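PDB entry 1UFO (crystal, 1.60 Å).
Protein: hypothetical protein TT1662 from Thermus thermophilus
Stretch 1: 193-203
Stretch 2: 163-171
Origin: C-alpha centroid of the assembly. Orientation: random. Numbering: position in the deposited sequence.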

# COMPACT_ATOMS: atom_id res chain seq x y z
N LYS A 193 -4.51 5.45 -15.30
CA LYS A 193 -4.05 6.16 -16.51
C LYS A 193 -2.90 7.08 -16.08
O LYS A 193 -1.92 7.28 -16.82
CB LYS A 193 -5.16 7.00 -17.07
CG LYS A 193 -4.88 7.82 -18.31
CD LYS A 193 -6.10 8.66 -18.48
CE LYS A 193 -5.89 9.89 -19.26
NZ LYS A 193 -5.79 9.50 -20.69
N THR A 194 -3.03 7.63 -14.86
CA THR A 194 -1.91 8.48 -14.40
C THR A 194 -0.59 7.68 -14.27
O THR A 194 0.50 8.06 -14.74
CB THR A 194 -2.29 9.07 -13.01
OG1 THR A 194 -3.39 9.93 -13.19
CG2 THR A 194 -1.15 9.90 -12.39
N LEU A 195 -0.68 6.53 -13.59
CA LEU A 195 0.48 5.73 -13.38
C LEU A 195 1.05 5.16 -14.67
O LEU A 195 2.20 5.07 -14.79
CB LEU A 195 0.18 4.60 -12.39
CG LEU A 195 0.61 4.88 -10.93
CD1 LEU A 195 0.16 6.15 -10.35
CD2 LEU A 195 0.05 3.77 -10.15
N GLU A 196 0.20 4.81 -15.60
CA GLU A 196 0.68 4.26 -16.85
C GLU A 196 1.39 5.34 -17.66
O GLU A 196 2.41 5.06 -18.33
CB GLU A 196 -0.49 3.67 -17.64
CG GLU A 196 0.08 3.04 -18.98
CD GLU A 196 1.30 2.09 -18.74
OE1 GLU A 196 1.17 1.16 -17.91
OE2 GLU A 196 2.40 2.28 -19.34
N ALA A 197 0.93 6.61 -17.56
CA ALA A 197 1.58 7.67 -18.29
C ALA A 197 2.94 7.94 -17.70
O ALA A 197 3.91 8.30 -18.40
CB ALA A 197 0.73 8.96 -18.30
N LEU A 198 3.06 7.78 -16.37
CA LEU A 198 4.31 8.09 -15.70
C LEU A 198 5.30 6.91 -15.69
O LEU A 198 6.50 7.18 -15.58
CB LEU A 198 4.03 8.44 -14.22
CG LEU A 198 3.33 9.81 -14.07
CD1 LEU A 198 2.92 10.04 -12.62
CD2 LEU A 198 4.23 10.96 -14.45
N ARG A 199 4.77 5.69 -15.75
CA ARG A 199 5.63 4.49 -15.68
C ARG A 199 6.94 4.50 -16.45
O ARG A 199 7.96 4.13 -15.88
CB ARG A 199 4.86 3.24 -16.09
CG ARG A 199 5.78 2.05 -16.28
CD ARG A 199 4.97 0.91 -16.95
NE ARG A 199 4.55 1.26 -18.31
CZ ARG A 199 5.36 1.38 -19.36
NH1 ARG A 199 4.84 1.72 -20.53
NH2 ARG A 199 6.66 1.12 -19.26
N PRO A 200 6.95 4.92 -17.73
CA PRO A 200 8.22 4.91 -18.48
C PRO A 200 9.25 5.87 -17.91
O PRO A 200 10.44 5.73 -18.20
CB PRO A 200 7.79 5.32 -19.88
CG PRO A 200 6.25 5.06 -19.92
CD PRO A 200 5.81 5.36 -18.57
N HIS A 201 8.79 6.84 -17.12
CA HIS A 201 9.66 7.83 -16.50
C HIS A 201 10.11 7.52 -15.06
O HIS A 201 10.77 8.34 -14.42
CB HIS A 201 8.94 9.19 -16.55
CG HIS A 201 8.57 9.62 -17.93
ND1 HIS A 201 9.51 10.01 -18.86
CD2 HIS A 201 7.37 9.70 -18.55
CE1 HIS A 201 8.91 10.33 -19.99
NE2 HIS A 201 7.61 10.15 -19.84
N TYR A 202 9.72 6.37 -14.56
CA TYR A 202 10.07 5.88 -13.23
C TYR A 202 10.73 4.47 -13.42
O TYR A 202 10.28 3.44 -12.87
CB TYR A 202 8.83 5.80 -12.37
CG TYR A 202 8.51 7.12 -11.70
CD1 TYR A 202 7.89 8.17 -12.38
CD2 TYR A 202 8.85 7.31 -10.40
CE1 TYR A 202 7.62 9.40 -11.71
CE2 TYR A 202 8.60 8.46 -9.72
CZ TYR A 202 7.96 9.52 -10.40
OH TYR A 202 7.58 10.67 -9.72
N PRO A 203 11.81 4.42 -14.22
CA PRO A 203 12.55 3.17 -14.50
C PRO A 203 13.25 2.57 -13.27
O PRO A 203 13.76 1.42 -13.35
CB PRO A 203 13.58 3.61 -15.57
CG PRO A 203 13.87 5.03 -15.19
CD PRO A 203 12.43 5.55 -14.93
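Stretch 2, residues 163-171: PATRGEAYG

Stretch 1 enters as the last part of a helix that begins earlier in the chain, passes through a 3-10 segment at 199-201 and leaves as loop. The helical bonds are regular at first, with Ala 197 N to Lys 193 O at 3.0 Å and Leu 198 N to Thr 194 O at 3.0 Å; the bond from His 201 N to Leu 198 O, 2.8 Å, marks the tighter 3-10 turn. Stretch 2 is more irregular. A 3-10 segment starts at Pro 163, and residues 167-170 have helical phi/psi without the regular bonds, although Tyr 170 N still reaches Gly 167 O at 3.0 Å. Gly 171 follows with positive phi (57°), a conformation that favours glycine.

The two chains advance in the same general sense, as the nearest CA pairs indicate: Thr 194 CA lies 5.8 Å from Ala 164 CA, Ala 197 CA 6.0 Å from Thr 165 CA, and Leu 198 CA 5.1 Å from Gly 167 CA. The last approach is the closest of the three and falls where stretch 2 has no side chain. An ideal CB on Gly 167 would point toward stretch 1 and lie 2.3 Å from His 201 CD2, a clash, and 3.3 Å from Leu 198 CD2.

No direct hydrogen bond joins the stretches; two waters make the polar links. Water 1 donates to Ala 164 O (2.7 Å) and Ala 197 O (3.0 Å) and accepts from Gly 167 N (2.8 Å). Water 2 donates to Gly 167 O (2.9 Å) and His 201 O (2.8 Å), so both backbone polar groups of Gly 167 are engaged through solvent.

Among the side chains, Ala 164 points toward the helix, its CB 4.0 Å from Thr 194 CG2, while its O lies 3.4 Å from Ala 197 CB. Leu 198 leaves its backbone sideways, but its end comes nearer: CD2 is 3.6 Å from Gly 167 CA and sits over the face of the Tyr 170 ring, 3.7 Å from the centroid and 13° off the normal, a CH-pi contact. At the edge of that ring, Tyr 202 OH approaches Tyr 170 CD1 at 3.5 Å, and Tyr 202 CE1 packs 3.9 Å from Tyr 170 CB. The His 201 ring lays one face against the backbone, with CG 3.4 Å from Gly 167 C. His 201 ND1 is also 3.4 Å from Glu 168 N, but the poor angle excludes a hydrogen bond. Together the stretches bury 430 Å², both sides summed.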

# COMPACT_ATOMS: atom_id res chain seq x y z
N PRO A 163 -0.30 17.35 -16.30
CA PRO A 163 0.99 17.08 -15.65
C PRO A 163 1.48 15.66 -15.77
O PRO A 163 2.69 15.47 -15.94
CB PRO A 163 0.76 17.47 -14.16
CG PRO A 163 -0.76 17.48 -14.04
CD PRO A 163 -1.30 17.92 -15.37
N ALA A 164 0.60 14.68 -15.68
CA ALA A 164 1.10 13.29 -15.76
C ALA A 164 1.67 12.91 -17.11
O ALA A 164 2.24 11.83 -17.23
CB ALA A 164 0.02 12.28 -15.35
N THR A 165 1.47 13.79 -18.10
CA THR A 165 2.08 13.50 -19.44
C THR A 165 3.49 14.07 -19.52
O THR A 165 4.16 13.94 -20.58
CB THR A 165 1.25 14.10 -20.60
OG1 THR A 165 1.29 15.53 -20.52
CG2 THR A 165 -0.21 13.62 -20.50
N ARG A 166 3.98 14.70 -18.42
CA ARG A 166 5.34 15.33 -18.37
C ARG A 166 6.21 14.56 -17.33
O ARG A 166 6.96 15.18 -16.54
CB ARG A 166 5.18 16.83 -17.97
CG ARG A 166 4.19 17.59 -18.90
CD ARG A 166 3.82 18.92 -18.33
NE ARG A 166 5.02 19.71 -18.17
CZ ARG A 166 5.07 20.86 -17.51
NH1 ARG A 166 6.22 21.54 -17.42
NH2 ARG A 166 3.98 21.32 -16.92
N GLY A 167 6.17 13.23 -17.39
CA GLY A 167 6.88 12.41 -16.40
C GLY A 167 8.36 12.64 -16.32
O GLY A 167 8.99 12.47 -15.30
N GLU A 168 8.92 13.03 -17.44
CA GLU A 168 10.34 13.26 -17.43
C GLU A 168 10.73 14.45 -16.52
O GLU A 168 11.88 14.54 -16.09
CB GLU A 168 10.78 13.47 -18.88
CG GLU A 168 10.32 14.75 -19.54
CD GLU A 168 8.86 14.79 -19.95
OE1 GLU A 168 8.17 13.74 -20.07
OE2 GLU A 168 8.40 15.94 -20.20
N ALA A 169 9.79 15.33 -16.16
CA ALA A 169 10.12 16.47 -15.29
C ALA A 169 9.98 16.09 -13.79
O ALA A 169 10.40 16.85 -12.93
CB ALA A 169 9.17 17.68 -15.61
N TYR A 170 9.40 14.91 -13.53
CA TYR A 170 9.16 14.45 -12.12
C TYR A 170 10.40 14.02 -11.37
O TYR A 170 10.36 13.85 -10.14
CB TYR A 170 8.16 13.28 -12.09
CG TYR A 170 6.68 13.66 -12.30
CD1 TYR A 170 5.69 13.09 -11.46
CD2 TYR A 170 6.24 14.52 -13.33
CE1 TYR A 170 4.31 13.38 -11.62
CE2 TYR A 170 4.86 14.80 -13.50
CZ TYR A 170 3.92 14.22 -12.66
OH TYR A 170 2.63 14.46 -12.88
N GLY A 171 11.52 13.81 -12.10
CA GLY A 171 12.75 13.45 -11.44
C GLY A 171 12.75 12.20 -10.57
O GLY A 171 13.54 12.10 -9.62
O HOH W 1 4.54 11.19 -18.50
O HOH W 2 10.62 10.93 -13.49